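Local coordinates for protein cellulase IBT99 (Metagenomes, PDB 6WBT) that probably hydrolyses 6-phospho-alpha-glucosides as a family 4 glycoside hydrolase that uses NAD and a manganese ion, at residues I167-A179 against V320-L332. Numbering follows the deposited sequence.
Sequences IINICDMPVEIEA and VHGKFIVKVVESL. With MN (manganese (II) ion), chain E; NAD (nicotinamide-adenine-dinucleotide), chain G; G6P (6-O-phosphono-alpha-D-glucopyranose), chain F.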
ATOM      1  N   ILE A 167      14.804 -12.569  19.227  1.00 44.90           N
ATOM      2  CA  ILE A 167      13.745 -13.395  19.788  1.00 41.79           C
ATOM      3  C   ILE A 167      12.932 -13.995  18.650  1.00 42.21           C
ATOM      4  O   ILE A 167      12.759 -13.382  17.591  1.00 44.22           O
ATOM      5  CB  ILE A 167      12.845 -12.581  20.749  1.00 39.32           C
ATOM      6  CG1 ILE A 167      11.803 -13.476  21.426  1.00 37.15           C
ATOM      7  CG2 ILE A 167      12.174 -11.426  20.015  1.00 36.41           C
ATOM      8  CD1 ILE A 167      10.878 -12.732  22.365  1.00 33.63           C
ATOM      9  N   ILE A 168      12.446 -15.216  18.866  1.00 40.09           N
ATOM     10  CA  ILE A 168      11.578 -15.902  17.917  1.00 40.39           C
ATOM     11  C   ILE A 168      10.405 -16.488  18.690  1.00 39.69           C
ATOM     12  O   ILE A 168      10.594 -17.343  19.564  1.00 40.68           O
ATOM     13  CB  ILE A 168      12.323 -16.996  17.131  1.00 40.72           C
ATOM     14  CG1 ILE A 168      11.328 -17.934  16.442  1.00 43.78           C
ATOM     15  CG2 ILE A 168      13.287 -17.760  18.033  1.00 39.43           C
ATOM     16  CD1 ILE A 168      11.981 -19.011  15.608  1.00 46.76           C
ATOM     17  N   ASN A 169       9.199 -16.025  18.376  1.00 37.68           N
ATOM     18  CA  ASN A 169       7.983 -16.470  19.042  1.00 38.85           C
ATOM     19  C   ASN A 169       7.333 -17.581  18.227  1.00 39.78           C
ATOM     20  O   ASN A 169       7.088 -17.414  17.028  1.00 39.61           O
ATOM     21  CB  ASN A 169       7.011 -15.305  19.227  1.00 40.08           C
ATOM     22  CG  ASN A 169       7.655 -14.114  19.912  1.00 41.47           C
ATOM     23  OD1 ASN A 169       7.685 -14.032  21.140  1.00 41.98           O
ATOM     24  ND2 ASN A 169       8.175 -13.184  19.119  1.00 40.30           N
ATOM     25  N   ILE A 170       7.053 -18.708  18.880  1.00 41.29           N
ATOM     26  CA  ILE A 170       6.514 -19.888  18.225  1.00 44.83           C
ATOM     27  C   ILE A 170       5.288 -20.370  18.995  1.00 48.95           C
ATOM     28  O   ILE A 170       4.918 -19.817  20.030  1.00 48.02           O
ATOM     29  CB  ILE A 170       7.561 -21.016  18.103  1.00 42.60           C
ATOM     30  CG1 ILE A 170       8.082 -21.410  19.486  1.00 42.68           C
ATOM     31  CG2 ILE A 170       8.704 -20.589  17.195  1.00 42.44           C
ATOM     32  CD1 ILE A 170       9.039 -22.581  19.466  1.00 43.88           C
ATOM     33  N   CYS A 171       4.662 -21.422  18.472  1.00 54.06           N
ATOM     34  CA  CYS A 171       3.477 -22.012  19.078  1.00 57.39           C
ATOM     35  C   CYS A 171       3.359 -23.453  18.605  1.00 58.93           C
ATOM     36  O   CYS A 171       3.699 -23.771  17.463  1.00 57.89           O
ATOM     37  CB  CYS A 171       2.212 -21.227  18.714  1.00 59.54           C
ATOM     38  SG  CYS A 171       0.670 -21.983  19.271  1.00 62.61           S
ATOM     39  N   ASP A 172       2.870 -24.319  19.492  1.00 62.60           N
ATOM     40  CA  ASP A 172       2.751 -25.740  19.195  1.00 63.44           C
ATOM     41  C   ASP A 172       1.333 -26.165  18.834  1.00 61.43           C
ATOM     42  O   ASP A 172       1.115 -27.341  18.532  1.00 59.53           O
ATOM     43  CB  ASP A 172       3.251 -26.574  20.382  1.00 66.59           C
ATOM     44  CG  ASP A 172       2.272 -26.593  21.541  1.00 70.46           C
ATOM     45  OD1 ASP A 172       1.594 -25.572  21.769  1.00 71.93           O
ATOM     46  OD2 ASP A 172       2.179 -27.633  22.225  1.00 72.32           O
HETATM   47  N   MSE A 173       0.369 -25.248  18.861  1.00 59.08           N
HETATM   48  CA  MSE A 173      -1.007 -25.583  18.500  1.00 59.82           C
HETATM   49  C   MSE A 173      -1.141 -26.023  17.033  1.00 59.16           C
HETATM   50  O   MSE A 173      -1.829 -27.007  16.757  1.00 61.28           O
HETATM   51  CB  MSE A 173      -1.946 -24.407  18.790  1.00 59.53           C
HETATM   52  CG  MSE A 173      -3.425 -24.727  18.616  1.00 61.84           C
HETATM   53 SE   MSE A 173      -4.093 -25.989  19.948  0.58 64.89          SE
HETATM   54  CE  MSE A 173      -4.318 -27.551  18.807  1.00 62.78           C
ATOM     55  N   PRO A 174      -0.505 -25.313  16.087  1.00 57.12           N
ATOM     56  CA  PRO A 174      -0.494 -25.837  14.710  1.00 57.40           C
ATOM     57  C   PRO A 174       0.228 -27.168  14.594  1.00 56.78           C
ATOM     58  O   PRO A 174      -0.195 -28.032  13.818  1.00 57.38           O
ATOM     59  CB  PRO A 174       0.213 -24.727  13.918  1.00 57.39           C
ATOM     60  CG  PRO A 174       0.012 -23.500  14.729  1.00 56.95           C
ATOM     61  CD  PRO A 174       0.095 -23.966  16.144  1.00 56.42           C
ATOM     62  N   VAL A 175       1.307 -27.359  15.357  1.00 59.69           N
ATOM     63  CA  VAL A 175       2.038 -28.622  15.306  1.00 60.64           C
ATOM     64  C   VAL A 175       1.201 -29.749  15.900  1.00 61.78           C
ATOM     65  O   VAL A 175       1.254 -30.892  15.432  1.00 61.43           O
ATOM     66  CB  VAL A 175       3.394 -28.483  16.023  1.00 63.24           C
ATOM     67  CG1 VAL A 175       4.259 -29.709  15.767  1.00 66.00           C
ATOM     68  CG2 VAL A 175       4.105 -27.216  15.575  1.00 61.25           C
ATOM     69  N   GLU A 176       0.415 -29.447  16.937  1.00 62.87           N
ATOM     70  CA  GLU A 176      -0.473 -30.456  17.509  1.00 64.18           C
ATOM     71  C   GLU A 176      -1.589 -30.820  16.540  1.00 60.86           C
ATOM     72  O   GLU A 176      -2.016 -31.980  16.484  1.00 62.72           O
ATOM     73  CB  GLU A 176      -1.047 -29.958  18.835  1.00 66.69           C
ATOM     74  CG  GLU A 176      -0.074 -30.038  19.998  1.00 71.89           C
ATOM     75  CD  GLU A 176       0.011 -31.431  20.591  1.00 77.09           C
ATOM     76  OE1 GLU A 176      -0.555 -31.646  21.682  1.00 80.15           O
ATOM     77  OE2 GLU A 176       0.636 -32.312  19.966  1.00 77.99           O
ATOM     78  N   ILE A 177      -2.081 -29.843  15.775  1.00 55.33           N
ATOM     79  CA  ILE A 177      -3.057 -30.144  14.734  1.00 53.15           C
ATOM     80  C   ILE A 177      -2.419 -30.997  13.645  1.00 54.71           C
ATOM     81  O   ILE A 177      -3.048 -31.917  13.107  1.00 55.64           O
ATOM     82  CB  ILE A 177      -3.651 -28.843  14.163  1.00 50.55           C
ATOM     83  CG1 ILE A 177      -4.451 -28.101  15.235  1.00 48.35           C
ATOM     84  CG2 ILE A 177      -4.538 -29.135  12.962  1.00 49.81           C
ATOM     85  CD1 ILE A 177      -5.028 -26.784  14.763  1.00 45.55           C
ATOM     86  N   GLU A 178      -1.156 -30.716  13.313  1.00 55.30           N
ATOM     87  CA  GLU A 178      -0.449 -31.531  12.331  1.00 56.51           C
ATOM     88  C   GLU A 178      -0.234 -32.953  12.831  1.00 57.65           C
ATOM     89  O   GLU A 178      -0.137 -33.884  12.023  1.00 57.49           O
ATOM     90  CB  GLU A 178       0.889 -30.881  11.975  1.00 57.37           C
ATOM     91  CG  GLU A 178       0.752 -29.594  11.177  1.00 56.21           C
ATOM     92  CD  GLU A 178       2.086 -28.942  10.879  1.00 56.90           C
ATOM     93  OE1 GLU A 178       3.007 -29.053  11.715  1.00 58.38           O
ATOM     94  OE2 GLU A 178       2.215 -28.320   9.804  1.00 56.02           O
ATOM     95  N   ALA A 179      -0.153 -33.141  14.150  1.00 58.12           N
ATOM     96  CA  ALA A 179      -0.059 -34.490  14.696  1.00 60.52           C
ATOM     97  C   ALA A 179      -1.353 -35.262  14.472  1.00 61.75           C
ATOM     98  O   ALA A 179      -1.325 -36.468  14.203  1.00 64.06           O
ATOM     99  CB  ALA A 179       0.283 -34.433  16.185  1.00 47.70           C
ATOM    100  N   VAL A 320       4.094 -32.965  21.244  1.00 70.11           N
ATOM    101  CA  VAL A 320       5.097 -32.494  20.296  1.00 70.25           C
ATOM    102  C   VAL A 320       5.617 -31.153  20.796  1.00 70.76           C
ATOM    103  O   VAL A 320       6.274 -30.406  20.061  1.00 69.77           O
ATOM    104  CB  VAL A 320       4.520 -32.377  18.875  1.00 69.63           C
ATOM    105  CG1 VAL A 320       5.625 -32.508  17.835  1.00 70.70           C
ATOM    106  CG2 VAL A 320       3.445 -33.429  18.656  1.00 68.53           C
ATOM    107  N   HIS A 321       5.320 -30.847  22.059  1.00 72.32           N
ATOM    108  CA  HIS A 321       5.722 -29.572  22.638  1.00 74.90           C
ATOM    109  C   HIS A 321       7.240 -29.446  22.683  1.00 74.67           C
ATOM    110  O   HIS A 321       7.816 -28.499  22.137  1.00 74.52           O
ATOM    111  CB  HIS A 321       5.120 -29.432  24.035  1.00 78.33           C
ATOM    112  CG  HIS A 321       5.272 -28.065  24.619  1.00 81.60           C
ATOM    113  ND1 HIS A 321       6.104 -27.800  25.687  1.00 82.60           N
ATOM    114  CD2 HIS A 321       4.702 -26.884  24.283  1.00 81.92           C
ATOM    115  CE1 HIS A 321       6.034 -26.515  25.985  1.00 82.32           C
ATOM    116  NE2 HIS A 321       5.196 -25.936  25.145  1.00 81.88           N
ATOM    117  N   GLY A 322       7.909 -30.403  23.328  1.00 73.50           N
ATOM    118  CA  GLY A 322       9.355 -30.335  23.435  1.00 72.12           C
ATOM    119  C   GLY A 322      10.074 -30.614  22.131  1.00 71.15           C
ATOM    120  O   GLY A 322      11.149 -30.059  21.883  1.00 71.60           O
ATOM    121  N   LYS A 323       9.502 -31.469  21.280  1.00 70.07           N
ATOM    122  CA  LYS A 323      10.159 -31.807  20.021  1.00 69.32           C
ATOM    123  C   LYS A 323      10.228 -30.606  19.086  1.00 67.87           C
ATOM    124  O   LYS A 323      11.217 -30.429  18.364  1.00 67.54           O
ATOM    125  CB  LYS A 323       9.434 -32.968  19.339  1.00 71.22           C
ATOM    126  CG  LYS A 323       9.617 -34.313  20.021  1.00 72.87           C
ATOM    127  CD  LYS A 323       8.854 -35.404  19.285  1.00 73.98           C
ATOM    128  CE  LYS A 323       9.115 -36.775  19.887  1.00 75.33           C
ATOM    129  NZ  LYS A 323       8.325 -37.836  19.201  1.00 76.58           N
ATOM    130  N   PHE A 324       9.190 -29.768  19.084  1.00 67.08           N
ATOM    131  CA  PHE A 324       9.143 -28.636  18.165  1.00 66.34           C
ATOM    132  C   PHE A 324      10.050 -27.496  18.621  1.00 63.52           C
ATOM    133  O   PHE A 324      10.689 -26.841  17.790  1.00 62.69           O
ATOM    134  CB  PHE A 324       7.701 -28.152  18.015  1.00 68.14           C
ATOM    135  CG  PHE A 324       7.575 -26.804  17.369  1.00 69.73           C
ATOM    136  CD1 PHE A 324       8.030 -26.593  16.077  1.00 70.29           C
ATOM    137  CD2 PHE A 324       6.987 -25.750  18.047  1.00 70.49           C
ATOM    138  CE1 PHE A 324       7.911 -25.353  15.482  1.00 70.06           C
ATOM    139  CE2 PHE A 324       6.863 -24.510  17.455  1.00 70.16           C
ATOM    140  CZ  PHE A 324       7.327 -24.311  16.171  1.00 69.79           C
ATOM    141  N   ILE A 325      10.121 -27.249  19.929  1.00 61.23           N
ATOM    142  CA  ILE A 325      10.928 -26.142  20.432  1.00 59.75           C
ATOM    143  C   ILE A 325      12.414 -26.457  20.302  1.00 59.81           C
ATOM    144  O   ILE A 325      13.220 -25.583  19.957  1.00 61.08           O
ATOM    145  CB  ILE A 325      10.538 -25.822  21.885  1.00 59.78           C
ATOM    146  CG1 ILE A 325       9.049 -25.485  21.962  1.00 61.82           C
ATOM    147  CG2 ILE A 325      11.378 -24.676  22.426  1.00 58.02           C
ATOM    148  CD1 ILE A 325       8.469 -25.593  23.350  1.00 62.77           C
ATOM    149  N   VAL A 326      12.801 -27.705  20.571  1.00 57.18           N
ATOM    150  CA  VAL A 326      14.203 -28.091  20.445  1.00 54.21           C
ATOM    151  C   VAL A 326      14.649 -28.030  18.989  1.00 54.42           C
ATOM    152  O   VAL A 326      15.791 -27.661  18.690  1.00 56.98           O
ATOM    153  CB  VAL A 326      14.427 -29.486  21.058  1.00 53.09           C
ATOM    154  CG1 VAL A 326      15.828 -29.992  20.755  1.00 52.22           C
ATOM    155  CG2 VAL A 326      14.195 -29.442  22.560  1.00 53.20           C
ATOM    156  N   LYS A 327      13.753 -28.370  18.058  1.00 52.57           N
ATOM    157  CA  LYS A 327      14.095 -28.304  16.640  1.00 51.85           C
ATOM    158  C   LYS A 327      14.398 -26.877  16.200  1.00 51.80           C
ATOM    159  O   LYS A 327      15.248 -26.664  15.327  1.00 52.21           O
ATOM    160  CB  LYS A 327      12.958 -28.897  15.803  1.00 50.88           C
ATOM    161  CG  LYS A 327      13.176 -28.825  14.299  1.00 51.58           C
ATOM    162  CD  LYS A 327      14.482 -29.488  13.893  1.00 55.64           C
ATOM    163  CE  LYS A 327      14.755 -29.303  12.409  1.00 58.94           C
ATOM    164  NZ  LYS A 327      16.107 -29.793  12.024  1.00 62.34           N
ATOM    165  N   VAL A 328      13.727 -25.889  16.795  1.00 49.91           N
ATOM    166  CA  VAL A 328      13.978 -24.496  16.435  1.00 46.72           C
ATOM    167  C   VAL A 328      15.365 -24.064  16.905  1.00 45.92           C
ATOM    168  O   VAL A 328      16.151 -23.507  16.130  1.00 44.90           O
ATOM    169  CB  VAL A 328      12.875 -23.588  17.009  1.00 43.90           C
ATOM    170  CG1 VAL A 328      13.277 -22.132  16.889  1.00 41.90           C
ATOM    171  CG2 VAL A 328      11.554 -23.838  16.287  1.00 43.67           C
ATOM    172  N   VAL A 329      15.682 -24.312  18.179  1.00 45.32           N
ATOM    173  CA  VAL A 329      17.010 -23.986  18.697  1.00 44.94           C
ATOM    174  C   VAL A 329      18.083 -24.718  17.908  1.00 48.32           C
ATOM    175  O   VAL A 329      19.118 -24.142  17.551  1.00 49.23           O
ATOM    176  CB  VAL A 329      17.107 -24.326  20.196  1.00 41.80           C
ATOM    177  CG1 VAL A 329      18.484 -23.955  20.731  1.00 41.96           C
ATOM    178  CG2 VAL A 329      16.001 -23.650  20.984  1.00 40.12           C
ATOM    179  N   GLU A 330      17.859 -26.005  17.637  1.00 49.95           N
ATOM    180  CA  GLU A 330      18.824 -26.786  16.873  1.00 52.66           C
ATOM    181  C   GLU A 330      19.036 -26.193  15.486  1.00 51.49           C
ATOM    182  O   GLU A 330      20.165 -26.157  14.982  1.00 53.30           O
ATOM    183  CB  GLU A 330      18.353 -28.235  16.779  1.00 55.93           C
ATOM    184  CG  GLU A 330      19.271 -29.147  15.995  1.00 60.88           C
ATOM    185  CD  GLU A 330      18.709 -30.547  15.855  1.00 64.87           C
ATOM    186  OE1 GLU A 330      17.925 -30.967  16.732  1.00 65.90           O
ATOM    187  OE2 GLU A 330      19.048 -31.227  14.865  1.00 67.24           O
ATOM    188  N   SER A 331      17.962 -25.710  14.858  1.00 50.12           N
ATOM    189  CA  SER A 331      18.096 -25.070  13.556  1.00 50.36           C
ATOM    190  C   SER A 331      18.774 -23.710  13.654  1.00 49.90           C
ATOM    191  O   SER A 331      19.357 -23.251  12.667  1.00 49.78           O
ATOM    192  CB  SER A 331      16.726 -24.930  12.892  1.00 50.00           C
ATOM    193  OG  SER A 331      16.852 -24.442  11.567  1.00 51.22           O
ATOM    194  N   LEU A 332      18.710 -23.060  14.818  1.00 49.09           N
ATOM    195  CA  LEU A 332      19.444 -21.819  15.034  1.00 48.97           C
ATOM    196  C   LEU A 332      20.934 -22.065  15.229  1.00 53.00           C
ATOM    197  O   LEU A 332      21.752 -21.200  14.892  1.00 53.44           O
ATOM    198  CB  LEU A 332      18.880 -21.076  16.248  1.00 45.80           C
ATOM    199  CG  LEU A 332      17.479 -20.473  16.141  1.00 40.71           C
ATOM    200  CD1 LEU A 332      16.926 -20.156  17.521  1.00 38.17           C
ATOM    201  CD2 LEU A 332      17.509 -19.221  15.285  1.00 39.49           C
TER
HETATM  202 MN    MN E 501      -0.173 -21.490  21.489  1.00 59.69          MN
HETATM  203  PA  NAD G 503       3.072 -22.897  35.320  1.00 60.71           P
HETATM  204  O1A NAD G 503       2.208 -21.880  35.988  1.00 60.66           O
HETATM  205  O2A NAD G 503       2.943 -24.320  35.754  1.00 60.79           O
HETATM  206  O5B NAD G 503       4.605 -22.436  35.441  1.00 59.49           O
HETATM  207  C5B NAD G 503       4.996 -21.120  34.960  1.00 58.93           C
HETATM  208  C4B NAD G 503       6.286 -20.708  35.627  1.00 58.74           C
HETATM  209  O4B NAD G 503       6.654 -19.370  35.199  1.00 58.72           O
HETATM  210  C3B NAD G 503       6.266 -20.658  37.164  1.00 58.92           C
HETATM  211  O3B NAD G 503       7.398 -21.347  37.679  1.00 58.79           O
HETATM  212  C2B NAD G 503       6.373 -19.159  37.461  1.00 59.17           C
HETATM  213  O2B NAD G 503       6.906 -18.858  38.733  1.00 58.27           O
HETATM  214  C1B NAD G 503       7.248 -18.720  36.297  1.00 59.38           C
HETATM  215  N9A NAD G 503       7.255 -17.280  36.061  1.00 60.57           N
HETATM  216  C8A NAD G 503       6.197 -16.419  36.206  1.00 61.63           C
HETATM  217  N7A NAD G 503       6.497 -15.173  35.933  1.00 62.42           N
HETATM  218  C5A NAD G 503       7.841 -15.209  35.596  1.00 61.78           C
HETATM  219  C6A NAD G 503       8.747 -14.202  35.211  1.00 61.66           C
HETATM  220  N6A NAD G 503       8.419 -12.918  35.100  1.00 62.06           N
HETATM  221  N1A NAD G 503      10.021 -14.575  34.948  1.00 61.36           N
HETATM  222  C2A NAD G 503      10.345 -15.870  35.063  1.00 61.28           C
HETATM  223  N3A NAD G 503       9.580 -16.900  35.415  1.00 61.17           N
HETATM  224  C4A NAD G 503       8.323 -16.503  35.673  1.00 61.40           C
HETATM  225  O3  NAD G 503       2.830 -22.823  33.737  1.00 63.16           O
HETATM  226  PN  NAD G 503       2.644 -23.957  32.617  1.00 64.77           P
HETATM  227  O1N NAD G 503       3.776 -24.924  32.713  1.00 65.78           O
HETATM  228  O2N NAD G 503       1.249 -24.484  32.688  1.00 64.49           O
HETATM  229  O5D NAD G 503       2.811 -23.075  31.290  1.00 65.09           O
HETATM  230  C5D NAD G 503       4.008 -22.269  31.160  1.00 64.02           C
HETATM  231  C4D NAD G 503       3.851 -21.329  29.992  1.00 63.82           C
HETATM  232  O4D NAD G 503       3.901 -22.089  28.763  1.00 64.07           O
HETATM  233  C3D NAD G 503       2.524 -20.558  29.930  1.00 64.18           C
HETATM  234  O3D NAD G 503       2.776 -19.196  29.611  1.00 65.01           O
HETATM  235  C2D NAD G 503       1.815 -21.277  28.778  1.00 63.47           C
HETATM  236  O2D NAD G 503       0.754 -20.546  28.185  1.00 62.16           O
HETATM  237  C1D NAD G 503       2.992 -21.513  27.840  1.00 65.22           C
HETATM  238  N1N NAD G 503       2.684 -22.513  26.779  1.00 67.80           N
HETATM  239  C2N NAD G 503       2.488 -22.097  25.489  1.00 69.46           C
HETATM  240  C3N NAD G 503       2.175 -23.008  24.492  1.00 71.34           C
HETATM  241  C7N NAD G 503       2.028 -22.492  23.084  1.00 73.81           C
HETATM  242  O7N NAD G 503       1.194 -22.999  22.339  1.00 75.16           O
HETATM  243  N7N NAD G 503       2.844 -21.521  22.696  1.00 74.43           N
HETATM  244  C4N NAD G 503       2.029 -24.351  24.826  1.00 70.34           C
HETATM  245  C5N NAD G 503       2.264 -24.761  26.120  1.00 69.07           C
HETATM  246  C6N NAD G 503       2.593 -23.829  27.080  1.00 67.87           C
HETATM  247  C1  G6P F 502      -1.696 -25.888  23.101  1.00 91.49           C
HETATM  248  C2  G6P F 502      -1.870 -24.379  22.948  1.00 90.50           C
HETATM  249  C3  G6P F 502      -1.544 -23.655  24.249  1.00 89.51           C
HETATM  250  C4  G6P F 502      -2.305 -24.281  25.411  1.00 88.54           C
HETATM  251  C5  G6P F 502      -2.027 -25.779  25.446  1.00 88.09           C
HETATM  252  C6  G6P F 502      -2.716 -26.477  26.615  1.00 84.11           C
HETATM  253  O1  G6P F 502      -0.313 -26.191  23.312  1.00 92.79           O
HETATM  254  O2  G6P F 502      -1.008 -23.901  21.909  1.00 90.32           O
HETATM  255  O3  G6P F 502      -1.894 -22.273  24.130  1.00 89.80           O
HETATM  256  O4  G6P F 502      -1.891 -23.681  26.643  1.00 88.53           O
HETATM  257  O5  G6P F 502      -2.458 -26.358  24.214  1.00 90.46           O
HETATM  258  O6  G6P F 502      -3.348 -25.531  27.475  1.00 80.37           O
HETATM  259  P   G6P F 502      -3.844 -25.989  28.936  1.00 77.48           P
HETATM  260  O1P G6P F 502      -5.169 -25.289  29.112  1.00 77.80           O
HETATM  261  O2P G6P F 502      -2.748 -25.526  29.865  1.00 77.65           O
HETATM  262  O3P G6P F 502      -3.951 -27.492  28.818  1.00 76.76           O
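The manganese and nicotinamide end of the active site of this family 4 glycoside hydrolase lies where strand 167-170 of the Rossmann-like sheet runs out into helix 173-184. Helix 321-334 packs against that turn; the axis of its 321-332 part runs nearly antiparallel to strand 167-170, at 154°, with a closest approach of 10.7 Å. The Phe324 ring is wedged against Ile170, the carbonyl of Cys171 and Val175. Val175 CG2 sits over the centre of one ring face, a CH-pi contact 3.9 Å from the Phe324 centroid, while Ile170 CD1 meets Phe324 CE2 obliquely at 3.5 Å. With CG1 set between its backbone N and carbonyl carbon (chi1 58°), Ile170 brings CD1 to Ile325 CG1 as well, at 3.8 Å. Replacing Phe324 by an alanine would probably open a gap beside Ile170 and Val175 and leave the turn at Cys171 less firmly backed. Earlier in the strand, Ile168 CD1 touches Val328 CG1 at 3.6 Å; beyond the turn, Val175 CG1 lies 3.7 Å from Val320 CG1. At the ligands, Asp172 OD2 approaches the His321 ring edge near its plane, 3.3 Å from CD2, with carboxylate and ring 77° apart. Asp172 OD1 accepts a hydrogen bond from O1 of the bound glucose 6-phosphate. Cys171 SG binds manganese at 2.4 Å and accepts a capping bond from Met173 N; His201, the sugar's O2 and the nicotinamide O7N are further metal ligands. Strand 167-170 runs between strands 143-146 and 338-345, Val145 and Val342 also touching Ile170, while helix 17-25 meets helix 321-334 through Ile20 on His321 and Leu24 on Val326.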